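Local coordinates for protein NADP-dependent glyceraldehyde-3-phosphate dehydrogenase (Bacillus halodurans, PDB 3PRL) that probably oxidises glyceraldehyde 3-phosphate to 3-phosphoglycerate with NADP+, without taking up inorganic phosphate, at residues I29-I43 with P187-V199. Sequence-based numbering, arbitrary orientation.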
loop_
_atom_site.group_PDB
_atom_site.type_symbol
_atom_site.label_atom_id
_atom_site.label_comp_id
_atom_site.label_asym_id
_atom_site.label_seq_id
_atom_site.Cartn_x
_atom_site.Cartn_y
_atom_site.Cartn_z
ATOM N N ILE D 29 13.341 46.502 -1.451
ATOM C CA ILE D 29 14.414 46.033 -2.324
ATOM C C ILE D 29 13.879 46.015 -3.747
ATOM O O ILE D 29 12.905 45.303 -4.042
ATOM C CB ILE D 29 14.900 44.598 -1.958
ATOM C CG1 ILE D 29 15.249 44.507 -0.472
ATOM C CG2 ILE D 29 16.096 44.177 -2.835
ATOM C CD1 ILE D 29 15.375 43.080 0.044
ATOM N N SER D 30 14.522 46.792 -4.617
ATOM C CA SER D 30 14.105 46.944 -6.008
ATOM C C SER D 30 14.506 45.720 -6.805
ATOM O O SER D 30 15.585 45.152 -6.584
ATOM C CB SER D 30 14.757 48.174 -6.646
ATOM O OG SER D 30 14.498 49.349 -5.898
ATOM N N ILE D 31 13.648 45.337 -7.744
ATOM C CA ILE D 31 13.894 44.174 -8.591
ATOM C C ILE D 31 13.971 44.603 -10.043
ATOM O O ILE D 31 13.205 45.461 -10.479
ATOM C CB ILE D 31 12.813 43.072 -8.377
ATOM C CG1 ILE D 31 13.009 42.403 -7.005
ATOM C CG2 ILE D 31 12.839 42.033 -9.512
ATOM C CD1 ILE D 31 12.060 41.235 -6.732
ATOM N N SER D 32 14.896 44.002 -10.786
ATOM C CA SER D 32 15.102 44.381 -12.184
ATOM C C SER D 32 15.061 43.194 -13.149
ATOM O O SER D 32 15.464 42.065 -12.808
ATOM C CB SER D 32 16.421 45.136 -12.324
ATOM O OG SER D 32 16.318 46.420 -11.737
ATOM N N ALA D 33 14.566 43.450 -14.352
ATOM C CA ALA D 33 14.625 42.466 -15.422
ATOM C C ALA D 33 16.107 42.197 -15.681
ATOM O O ALA D 33 16.864 43.141 -15.875
ATOM C CB ALA D 33 13.942 43.013 -16.685
ATOM N N PRO D 34 16.537 40.917 -15.633
ATOM C CA PRO D 34 17.942 40.633 -15.961
ATOM C C PRO D 34 18.313 40.928 -17.427
ATOM O O PRO D 34 19.450 41.283 -17.698
ATOM C CB PRO D 34 18.075 39.122 -15.701
ATOM C CG PRO D 34 16.991 38.799 -14.783
ATOM C CD PRO D 34 15.854 39.720 -15.115
ATOM N N ALA D 35 17.376 40.748 -18.358
ATOM C CA ALA D 35 17.679 40.934 -19.778
ATOM C C ALA D 35 17.919 42.408 -20.105
ATOM O O ALA D 35 18.737 42.722 -20.976
ATOM C CB ALA D 35 16.566 40.353 -20.668
ATOM N N SER D 36 17.236 43.286 -19.363
ATOM C CA SER D 36 17.199 44.723 -19.616
ATOM C C SER D 36 18.015 45.562 -18.638
ATOM O O SER D 36 18.733 46.477 -19.039
ATOM C CB SER D 36 15.755 45.223 -19.527
ATOM O OG SER D 36 14.888 44.551 -20.416
ATOM N N GLY D 37 17.860 45.272 -17.350
ATOM C CA GLY D 37 18.225 46.216 -16.294
ATOM C C GLY D 37 17.094 47.189 -15.949
ATOM O O GLY D 37 17.236 48.008 -15.039
ATOM N N VAL D 38 15.979 47.105 -16.682
ATOM C CA VAL D 38 14.797 47.954 -16.462
ATOM C C VAL D 38 14.024 47.525 -15.210
ATOM O O VAL D 38 13.858 46.323 -14.962
ATOM C CB VAL D 38 13.840 47.927 -17.699
ATOM C CG1 VAL D 38 12.500 48.596 -17.391
ATOM C CG2 VAL D 38 14.500 48.584 -18.923
ATOM N N ALA D 39 13.554 48.510 -14.441
ATOM C CA ALA D 39 12.856 48.272 -13.164
ATOM C C ALA D 39 11.544 47.522 -13.334
ATOM O O ALA D 39 10.849 47.706 -14.324
ATOM C CB ALA D 39 12.615 49.581 -12.437
ATOM N N LEU D 40 11.213 46.669 -12.369
ATOM C CA LEU D 40 9.956 45.914 -12.424
ATOM C C LEU D 40 9.071 46.228 -11.224
ATOM O O LEU D 40 7.846 46.175 -11.300
ATOM C CB LEU D 40 10.233 44.409 -12.489
ATOM C CG LEU D 40 10.765 43.812 -13.799
ATOM C CD1 LEU D 40 11.284 42.395 -13.564
ATOM C CD2 LEU D 40 9.710 43.814 -14.903
ATOM N N GLY D 41 9.719 46.542 -10.113
ATOM C CA GLY D 41 9.040 46.866 -8.883
ATOM C C GLY D 41 9.984 46.611 -7.731
ATOM O O GLY D 41 11.207 46.580 -7.911
ATOM N N SER D 42 9.412 46.429 -6.550
ATOM C CA SER D 42 10.184 46.225 -5.337
ATOM C C SER D 42 9.484 45.248 -4.390
ATOM O O SER D 42 8.283 44.974 -4.526
ATOM C CB SER D 42 10.420 47.565 -4.639
ATOM O OG SER D 42 9.191 48.221 -4.416
ATOM N N ILE D 43 10.250 44.717 -3.441
ATOM C CA ILE D 43 9.701 43.913 -2.347
ATOM C C ILE D 43 10.122 44.524 -1.013
ATOM O O ILE D 43 11.142 45.219 -0.950
ATOM C CB ILE D 43 10.132 42.424 -2.422
ATOM C CG1 ILE D 43 11.655 42.289 -2.293
ATOM C CG2 ILE D 43 9.598 41.783 -3.699
ATOM C CD1 ILE D 43 12.123 40.887 -2.061
ATOM N N PRO D 187 10.533 33.456 -0.863
ATOM C CA PRO D 187 11.009 33.289 -2.249
ATOM C C PRO D 187 12.454 33.726 -2.414
ATOM O O PRO D 187 12.934 34.504 -1.616
ATOM C CB PRO D 187 10.110 34.246 -3.055
ATOM C CG PRO D 187 9.578 35.213 -2.072
ATOM C CD PRO D 187 9.491 34.494 -0.760
ATOM N N ALA D 188 13.148 33.238 -3.439
ATOM C CA ALA D 188 14.384 33.890 -3.841
ATOM C C ALA D 188 14.022 35.346 -4.150
ATOM O O ALA D 188 12.940 35.626 -4.704
ATOM C CB ALA D 188 14.964 33.219 -5.061
ATOM N N THR D 189 14.898 36.274 -3.789
ATOM C CA THR D 189 14.602 37.696 -3.997
ATOM C C THR D 189 14.395 37.993 -5.485
ATOM O O THR D 189 13.458 38.713 -5.871
ATOM C CB THR D 189 15.665 38.623 -3.346
ATOM O OG1 THR D 189 15.486 38.608 -1.928
ATOM C CG2 THR D 189 15.522 40.086 -3.844
ATOM N N GLN D 190 15.269 37.440 -6.322
ATOM C CA GLN D 190 15.004 37.436 -7.747
ATOM C C GLN D 190 14.004 36.298 -7.989
ATOM O O GLN D 190 14.378 35.122 -8.002
ATOM C CB GLN D 190 16.296 37.257 -8.554
ATOM C CG GLN D 190 16.220 37.831 -9.983
ATOM C CD GLN D 190 15.980 39.334 -10.016
ATOM O OE1 GLN D 190 16.601 40.087 -9.265
ATOM N NE2 GLN D 190 15.078 39.778 -10.900
ATOM N N GLY D 191 12.732 36.663 -8.138
ATOM C CA GLY D 191 11.626 35.693 -8.191
ATOM C C GLY D 191 10.549 36.017 -7.159
ATOM O O GLY D 191 9.426 35.502 -7.226
ATOM N N SER D 192 10.888 36.870 -6.200
ATOM C CA SER D 192 9.926 37.281 -5.189
ATOM C C SER D 192 8.635 37.925 -5.742
ATOM O O SER D 192 7.563 37.728 -5.162
ATOM C CB SER D 192 10.593 38.207 -4.178
ATOM O OG SER D 192 11.570 37.494 -3.432
ATOM N N LEU D 193 8.716 38.691 -6.836
ATOM C CA LEU D 193 7.480 39.261 -7.413
ATOM C C LEU D 193 6.537 38.196 -7.977
ATOM O O LEU D 193 5.313 38.267 -7.762
ATOM C CB LEU D 193 7.746 40.310 -8.498
ATOM C CG LEU D 193 8.703 41.485 -8.306
ATOM C CD1 LEU D 193 8.932 42.121 -9.663
ATOM C CD2 LEU D 193 8.175 42.518 -7.296
ATOM N N SER D 194 7.100 37.239 -8.720
ATOM C CA SER D 194 6.318 36.136 -9.277
ATOM C C SER D 194 5.712 35.282 -8.164
ATOM O O SER D 194 4.531 34.971 -8.205
ATOM C CB SER D 194 7.141 35.280 -10.244
ATOM O OG SER D 194 7.569 36.029 -11.375
ATOM N N GLY D 195 6.514 34.921 -7.165
ATOM C CA GLY D 195 5.990 34.233 -5.980
ATOM C C GLY D 195 4.925 35.023 -5.217
ATOM O O GLY D 195 3.996 34.427 -4.670
ATOM N N ILE D 196 5.039 36.352 -5.155
ATOM C CA ILE D 196 4.011 37.135 -4.462
ATOM C C ILE D 196 2.695 37.031 -5.238
ATOM O O ILE D 196 1.656 36.705 -4.654
ATOM C CB ILE D 196 4.439 38.601 -4.143
ATOM C CG1 ILE D 196 5.602 38.635 -3.127
ATOM C CG2 ILE D 196 3.292 39.378 -3.553
ATOM C CD1 ILE D 196 6.343 40.007 -3.084
ATOM N N LYS D 197 2.758 37.246 -6.554
ATOM C CA LYS D 197 1.596 37.075 -7.435
ATOM C C LYS D 197 1.003 35.676 -7.334
ATOM O O LYS D 197 -0.209 35.520 -7.358
ATOM C CB LYS D 197 1.928 37.396 -8.905
ATOM C CG LYS D 197 2.012 38.874 -9.233
ATOM C CD LYS D 197 0.647 39.541 -9.175
ATOM C CE LYS D 197 0.748 41.050 -9.281
ATOM N NZ LYS D 197 -0.534 41.678 -8.876
ATOM N N MET D 198 1.853 34.661 -7.217
ATOM C CA MET D 198 1.349 33.307 -6.975
ATOM C C MET D 198 0.535 33.242 -5.686
ATOM O O MET D 198 -0.573 32.672 -5.673
ATOM C CB MET D 198 2.469 32.277 -6.949
ATOM C CG MET D 198 1.997 30.877 -6.592
ATOM S SD MET D 198 3.337 29.829 -6.051
ATOM C CE MET D 198 3.777 30.615 -4.492
ATOM N N VAL D 199 1.080 33.821 -4.613
ATOM C CA VAL D 199 0.436 33.791 -3.282
ATOM C C VAL D 199 -0.862 34.576 -3.255
ATOM O O VAL D 199 -1.824 34.188 -2.586
ATOM C CB VAL D 199 1.384 34.269 -2.167
ATOM C CG1 VAL D 199 0.616 34.712 -0.907
ATOM C CG2 VAL D 199 2.351 33.164 -1.815
#
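Ile31 and Leu193 meet tip to tip, Ile31 CD1 lying 3.7 Å from Leu193 CG, and this pair centres the apolar contact between the hairpin 29-43 and the start of helix 192-199. The same Ile31 methyl presses close on the backbone carbonyl of Thr189, CD1 to O 3.0 Å. Leu193 spreads its two methyls over the hairpin: CD1 packs 3.9 Å from Leu40 CB, while CD2 goes to the Ser42 carbonyl and Ile43 CG2. With CG1 of Ile43 between backbone N and carbonyl carbon (chi1 62°), both branches face the helix segment: CG2 touches Ser192 CB and Ile196 CD1, and CD1 reaches Ser192 and packs 3.9 Å from Thr189 CG2. Ser192 OG donates to Ala188 O from above the carbonyl plane, so this buried polar atom is satisfied within its own segment.

Packing thins toward the hairpin turn. Gln190, bent at chi2, runs past Ile31 in the opposite direction, its NE2 lying 3.5 Å from Ile31 CG2. Replacing Ile31 by an alanine would probably open a gap beside Leu193 CG and leave the amide of Gln190 without its apolar neighbour. Gln190 NE2 is 3.0 Å from Ser32 O; the N-H...O angle of 124° marks this hydrogen bond as weak, and the same NE2 also bonds the carbonyl of Glu98. Beyond it Pro34 CD comes no nearer than 4.3 Å to Gln190 NE2. At the other end, away from the turn, Ile29 CG2 makes a similarly long contact with Thr189 CG2, 4.3 Å.

The short axes of strand 39-43 and helix 192-199 pass 9.2 Å apart at 77°, a nearly perpendicular strand-on-helix layer. It sets the N-terminal hairpin against the helix following strand 182-186 in the Rossmann-like cofactor domain of aldehyde dehydrogenases, beside the NADP(+) site to which Thr189 and Lys186 belong.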